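Local coordinates for glucose-6-phosphate isomerase (Plasmodium falciparum, PDB 3QKI), which probably interconverts alpha-D-glucose 6-phosphate and beta-D-fructose 6-phosphate, the second step of glycolysis, at residues L395-N407 and I537-Q551. Sequence-based numbering, arbitrary orientation.
Sequences LSMESNGKSVDRN and IVAEGFLLNINSFDQ
Lys402 NZ is gripped by Asn547 O, Asp550 OD1, Asp550 O and Ser399 O where helix 388-400 meets the loop that follows helix 523-543. The Lys402 side chain bends at chi2 (-73°) and again at chi4, which turns NZ back over the end of its own helix. There it donates to Ser399 O. Lys402 NZ lies 2.8 Å from Asn547 O, in that carbonyl plane. NZ also lies 2.8 Å from Asp550 OD1, a salt bridge approached nearly along the C-O axis, and it reaches Asp550 O from above that carbonyl plane. The Asp550 carboxylate probably offsets the buried charge; its OD2 is hydrogen-bonded to Thr106 OG1.

The Asn400 amide bridges helix 523-543 and the loop that follows it. Ser548 OG donates to Asn400 OD1 in the carbonyl plane, 2.7 Å away. Asn400 ND2 gives a nearly straight bond (169°) to Ile537 O, 3.3 Å off. The bonds at OD1 and ND2 together fix the rotation of the amide. Gly541 N reaches Ile537 O from the opposite face. Ile537 is a knob among Leu395, Ser396, Ser399 and Asn400, and its CD1 lies 3.7 Å from Ser396 CB.

Farther out, Arg406 N bonds to Asn545 O at 2.8 Å. The Arg406 guanidinium puts one face against Phe542 CE1, with the planes 70° apart, while its NH2 reaches Val103 O.

Glu398 CG packs 4.0 Å from Gln551 CB. Arg312 bonds to both Glu398 OE1 and Gln551 OE1. Glu398 is one of the residues that bind beta-D-fructose 6-phosphate, which is absent from this chain. Its end of helix 388-400 borders the phosphoglucose isomerase active site, while helix 523-543, closed by a Schellman motif at Asn545, packs against that helix.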
loop_
_atom_site.group_PDB
_atom_site.type_symbol
_atom_site.label_atom_id
_atom_site.label_comp_id
_atom_site.label_asym_id
_atom_site.label_seq_id
_atom_site.Cartn_x
_atom_site.Cartn_y
_atom_site.Cartn_z
ATOM N N LEU A 395 -1.909 -8.431 -9.898
ATOM C CA LEU A 395 -2.774 -8.832 -11.003
ATOM C C LEU A 395 -2.548 -7.947 -12.229
ATOM O O LEU A 395 -2.339 -8.465 -13.314
ATOM C CB LEU A 395 -4.255 -8.833 -10.573
ATOM C CG LEU A 395 -5.297 -9.155 -11.678
ATOM C CD1 LEU A 395 -5.132 -10.571 -12.210
ATOM C CD2 LEU A 395 -6.703 -8.974 -11.159
ATOM N N SER A 396 -2.510 -6.618 -12.036
ATOM C CA SER A 396 -2.309 -5.669 -13.131
ATOM C C SER A 396 -0.856 -5.585 -13.575
ATOM O O SER A 396 -0.561 -5.794 -14.747
ATOM C CB SER A 396 -2.783 -4.279 -12.708
ATOM O OG SER A 396 -4.138 -4.371 -12.292
ATOM N N MET A 397 0.038 -5.213 -12.639
ATOM C CA MET A 397 1.434 -4.934 -12.914
ATOM C C MET A 397 2.262 -6.104 -13.393
ATOM O O MET A 397 3.097 -5.931 -14.282
ATOM C CB MET A 397 2.087 -4.188 -11.749
ATOM C CG MET A 397 1.425 -2.837 -11.503
ATOM S SD MET A 397 1.947 -1.964 -10.043
ATOM C CE MET A 397 3.595 -1.387 -10.522
ATOM N N GLU A 398 2.054 -7.284 -12.814
ATOM C CA GLU A 398 2.807 -8.459 -13.240
ATOM C C GLU A 398 2.266 -8.997 -14.557
ATOM O O GLU A 398 3.019 -9.541 -15.354
ATOM C CB GLU A 398 2.879 -9.499 -12.116
ATOM C CG GLU A 398 3.859 -10.621 -12.394
ATOM C CD GLU A 398 3.924 -11.653 -11.295
ATOM O OE1 GLU A 398 2.939 -12.407 -11.125
ATOM O OE2 GLU A 398 4.959 -11.702 -10.592
ATOM N N SER A 399 0.972 -8.812 -14.826
ATOM C CA SER A 399 0.422 -9.302 -16.086
ATOM C C SER A 399 0.824 -8.363 -17.204
ATOM O O SER A 399 1.307 -8.801 -18.225
ATOM C CB SER A 399 -1.114 -9.355 -16.056
ATOM O OG SER A 399 -1.668 -10.275 -15.132
ATOM N N ASN A 400 0.603 -7.056 -17.009
ATOM C CA ASN A 400 0.741 -6.086 -18.076
ATOM C C ASN A 400 1.971 -5.170 -18.091
ATOM O O ASN A 400 2.068 -4.332 -18.981
ATOM C CB ASN A 400 -0.604 -5.347 -18.285
ATOM C CG ASN A 400 -1.745 -6.234 -18.726
ATOM O OD1 ASN A 400 -1.587 -7.427 -19.043
ATOM N ND2 ASN A 400 -2.937 -5.695 -18.720
ATOM N N GLY A 401 2.888 -5.346 -17.145
ATOM C CA GLY A 401 4.135 -4.573 -17.057
ATOM C C GLY A 401 5.172 -5.244 -17.939
ATOM O O GLY A 401 6.069 -5.938 -17.461
ATOM N N LYS A 402 4.976 -5.127 -19.251
ATOM C CA LYS A 402 5.770 -5.803 -20.296
ATOM C C LYS A 402 6.300 -4.786 -21.305
ATOM O O LYS A 402 5.816 -3.658 -21.348
ATOM C CB LYS A 402 4.875 -6.849 -21.027
ATOM C CG LYS A 402 4.213 -7.887 -20.119
ATOM C CD LYS A 402 5.215 -8.937 -19.595
ATOM C CE LYS A 402 4.708 -9.699 -18.376
ATOM N NZ LYS A 402 3.484 -10.496 -18.643
ATOM N N SER A 403 7.279 -5.188 -22.135
ATOM C CA SER A 403 7.829 -4.285 -23.141
ATOM C C SER A 403 8.063 -4.986 -24.479
ATOM O O SER A 403 8.866 -4.518 -25.290
ATOM C CB SER A 403 9.096 -3.597 -22.624
ATOM O OG SER A 403 10.032 -4.545 -22.138
ATOM N N VAL A 404 7.353 -6.108 -24.705
ATOM C CA VAL A 404 7.466 -6.929 -25.923
ATOM C C VAL A 404 6.074 -7.340 -26.291
ATOM O O VAL A 404 5.334 -7.843 -25.431
ATOM C CB VAL A 404 8.374 -8.167 -25.768
ATOM C CG1 VAL A 404 8.562 -8.862 -27.113
ATOM C CG2 VAL A 404 9.728 -7.819 -25.133
ATOM N N ASP A 405 5.694 -7.091 -27.554
ATOM C CA ASP A 405 4.357 -7.403 -28.016
ATOM C C ASP A 405 4.122 -8.894 -28.379
ATOM O O ASP A 405 5.057 -9.701 -28.329
ATOM C CB ASP A 405 3.897 -6.410 -29.098
ATOM C CG ASP A 405 4.494 -6.557 -30.480
ATOM O OD1 ASP A 405 5.209 -7.557 -30.720
ATOM O OD2 ASP A 405 4.218 -5.687 -31.341
ATOM N N ARG A 406 2.884 -9.243 -28.732
ATOM C CA ARG A 406 2.495 -10.608 -29.099
ATOM C C ARG A 406 3.125 -11.093 -30.423
ATOM O O ARG A 406 3.019 -12.262 -30.750
ATOM C CB ARG A 406 0.962 -10.806 -29.047
ATOM C CG ARG A 406 0.402 -10.747 -27.611
ATOM C CD ARG A 406 -1.108 -10.946 -27.529
ATOM N NE ARG A 406 -1.481 -12.320 -27.895
ATOM C CZ ARG A 406 -1.588 -13.342 -27.044
ATOM N NH1 ARG A 406 -1.402 -13.156 -25.730
ATOM N NH2 ARG A 406 -1.903 -14.552 -27.491
ATOM N N ASN A 407 3.788 -10.198 -31.157
ATOM C CA ASN A 407 4.529 -10.476 -32.389
ATOM C C ASN A 407 6.025 -10.515 -32.100
ATOM O O ASN A 407 6.827 -10.516 -33.036
ATOM C CB ASN A 407 4.218 -9.418 -33.461
ATOM C CG ASN A 407 2.753 -9.363 -33.864
ATOM O OD1 ASN A 407 2.084 -10.401 -34.003
ATOM N ND2 ASN A 407 2.220 -8.147 -34.064
ATOM N N ILE A 537 -8.052 -6.953 -16.767
ATOM C CA ILE A 537 -6.627 -7.152 -17.061
ATOM C C ILE A 537 -6.392 -8.001 -18.314
ATOM O O ILE A 537 -5.552 -7.643 -19.148
ATOM C CB ILE A 537 -5.841 -7.594 -15.802
ATOM C CG1 ILE A 537 -5.671 -6.383 -14.833
ATOM C CG2 ILE A 537 -4.508 -8.239 -16.123
ATOM C CD1 ILE A 537 -5.137 -4.994 -15.497
ATOM N N VAL A 538 -7.171 -9.075 -18.476
ATOM C CA VAL A 538 -7.096 -9.937 -19.649
ATOM C C VAL A 538 -7.465 -9.109 -20.918
ATOM O O VAL A 538 -6.726 -9.153 -21.897
ATOM C CB VAL A 538 -7.969 -11.210 -19.481
ATOM C CG1 VAL A 538 -8.220 -11.902 -20.817
ATOM C CG2 VAL A 538 -7.345 -12.169 -18.473
ATOM N N ALA A 539 -8.550 -8.316 -20.862
ATOM C CA ALA A 539 -8.986 -7.477 -21.985
ATOM C C ALA A 539 -7.920 -6.442 -22.303
ATOM O O ALA A 539 -7.608 -6.234 -23.473
ATOM C CB ALA A 539 -10.305 -6.783 -21.663
ATOM N N GLU A 540 -7.327 -5.828 -21.265
ATOM C CA GLU A 540 -6.334 -4.802 -21.446
ATOM C C GLU A 540 -5.027 -5.298 -22.085
ATOM O O GLU A 540 -4.432 -4.573 -22.891
ATOM C CB GLU A 540 -6.109 -4.004 -20.153
ATOM C CG GLU A 540 -5.581 -2.614 -20.431
ATOM C CD GLU A 540 -5.595 -1.655 -19.263
ATOM O OE1 GLU A 540 -6.115 -2.016 -18.181
ATOM O OE2 GLU A 540 -5.098 -0.521 -19.444
ATOM N N GLY A 541 -4.602 -6.522 -21.749
ATOM C CA GLY A 541 -3.396 -7.117 -22.328
ATOM C C GLY A 541 -3.553 -7.290 -23.829
ATOM O O GLY A 541 -2.628 -6.983 -24.583
ATOM N N PHE A 542 -4.759 -7.687 -24.274
ATOM C CA PHE A 542 -5.084 -7.827 -25.698
ATOM C C PHE A 542 -5.159 -6.480 -26.409
ATOM O O PHE A 542 -4.654 -6.363 -27.526
ATOM C CB PHE A 542 -6.347 -8.670 -25.939
ATOM C CG PHE A 542 -6.178 -10.144 -25.580
ATOM C CD1 PHE A 542 -5.075 -10.866 -26.024
ATOM C CD2 PHE A 542 -7.150 -10.812 -24.831
ATOM C CE1 PHE A 542 -4.939 -12.228 -25.724
ATOM C CE2 PHE A 542 -6.993 -12.165 -24.496
ATOM C CZ PHE A 542 -5.885 -12.861 -24.940
ATOM N N LEU A 543 -5.698 -5.448 -25.732
ATOM C CA LEU A 543 -5.717 -4.076 -26.272
ATOM C C LEU A 543 -4.268 -3.582 -26.444
ATOM O O LEU A 543 -3.954 -2.946 -27.451
ATOM C CB LEU A 543 -6.480 -3.103 -25.345
ATOM C CG LEU A 543 -7.979 -3.336 -25.132
ATOM C CD1 LEU A 543 -8.529 -2.307 -24.151
ATOM C CD2 LEU A 543 -8.753 -3.308 -26.446
ATOM N N LEU A 544 -3.391 -3.892 -25.462
ATOM C CA LEU A 544 -1.972 -3.493 -25.491
ATOM C C LEU A 544 -1.141 -4.356 -26.414
ATOM O O LEU A 544 0.026 -4.039 -26.664
ATOM C CB LEU A 544 -1.379 -3.560 -24.079
ATOM C CG LEU A 544 -1.873 -2.487 -23.104
ATOM C CD1 LEU A 544 -1.445 -2.815 -21.702
ATOM C CD2 LEU A 544 -1.400 -1.090 -23.517
ATOM N N ASN A 545 -1.729 -5.485 -26.866
ATOM C CA ASN A 545 -1.101 -6.519 -27.687
ATOM C C ASN A 545 0.150 -7.087 -26.996
ATOM O O ASN A 545 1.192 -7.248 -27.618
ATOM C CB ASN A 545 -0.791 -6.018 -29.112
ATOM C CG ASN A 545 -0.518 -7.125 -30.079
ATOM O OD1 ASN A 545 -1.112 -8.201 -30.007
ATOM N ND2 ASN A 545 0.434 -6.907 -30.968
ATOM N N ILE A 546 0.042 -7.374 -25.703
ATOM C CA ILE A 546 1.152 -7.972 -24.942
ATOM C C ILE A 546 0.682 -9.314 -24.366
ATOM O O ILE A 546 -0.511 -9.636 -24.423
ATOM C CB ILE A 546 1.704 -7.026 -23.849
ATOM C CG1 ILE A 546 0.604 -6.654 -22.817
ATOM C CG2 ILE A 546 2.481 -5.811 -24.456
ATOM C CD1 ILE A 546 1.066 -5.751 -21.711
ATOM N N ASN A 547 1.607 -10.095 -23.836
ATOM C CA ASN A 547 1.266 -11.372 -23.228
ATOM C C ASN A 547 1.057 -11.131 -21.711
ATOM O O ASN A 547 2.016 -10.902 -20.989
ATOM C CB ASN A 547 2.336 -12.435 -23.509
ATOM C CG ASN A 547 2.008 -13.798 -22.923
ATOM O OD1 ASN A 547 0.882 -14.076 -22.522
ATOM N ND2 ASN A 547 2.974 -14.685 -22.886
ATOM N N SER A 548 -0.198 -11.163 -21.251
ATOM C CA SER A 548 -0.576 -10.919 -19.849
ATOM C C SER A 548 -0.237 -12.094 -18.943
ATOM O O SER A 548 -0.395 -12.001 -17.733
ATOM C CB SER A 548 -2.092 -10.728 -19.750
ATOM O OG SER A 548 -2.552 -9.544 -20.361
ATOM N N PHE A 549 0.158 -13.219 -19.535
ATOM C CA PHE A 549 0.242 -14.486 -18.870
ATOM C C PHE A 549 1.589 -15.026 -18.460
ATOM O O PHE A 549 1.630 -16.010 -17.741
ATOM C CB PHE A 549 -0.623 -15.510 -19.652
ATOM C CG PHE A 549 -1.968 -14.921 -20.001
ATOM C CD1 PHE A 549 -2.294 -14.622 -21.322
ATOM C CD2 PHE A 549 -2.894 -14.613 -19.005
ATOM C CE1 PHE A 549 -3.546 -14.083 -21.643
ATOM C CE2 PHE A 549 -4.128 -14.040 -19.329
ATOM C CZ PHE A 549 -4.453 -13.800 -20.646
ATOM N N ASP A 550 2.680 -14.370 -18.868
ATOM C CA ASP A 550 4.005 -14.807 -18.505
ATOM C C ASP A 550 4.596 -13.810 -17.501
ATOM O O ASP A 550 3.933 -12.841 -17.103
ATOM C CB ASP A 550 4.883 -14.935 -19.781
ATOM C CG ASP A 550 5.038 -13.667 -20.625
ATOM O OD1 ASP A 550 4.726 -12.562 -20.121
ATOM O OD2 ASP A 550 5.502 -13.775 -21.777
ATOM N N GLN A 551 5.830 -14.060 -17.052
ATOM C CA GLN A 551 6.506 -13.169 -16.102
ATOM C C GLN A 551 8.012 -13.404 -16.163
ATOM O O GLN A 551 8.633 -13.730 -15.165
ATOM C CB GLN A 551 5.922 -13.240 -14.657
ATOM C CG GLN A 551 5.873 -14.647 -14.000
ATOM C CD GLN A 551 4.859 -15.576 -14.650
ATOM O OE1 GLN A 551 3.697 -15.214 -14.879
ATOM N NE2 GLN A 551 5.283 -16.789 -15.007
HETATM O O HOH W 1 4.339 -9.386 -23.472
HETATM O O HOH W 2 1.870 -4.057 -30.898
HETATM O O HOH W 3 -2.253 -11.318 -23.479
#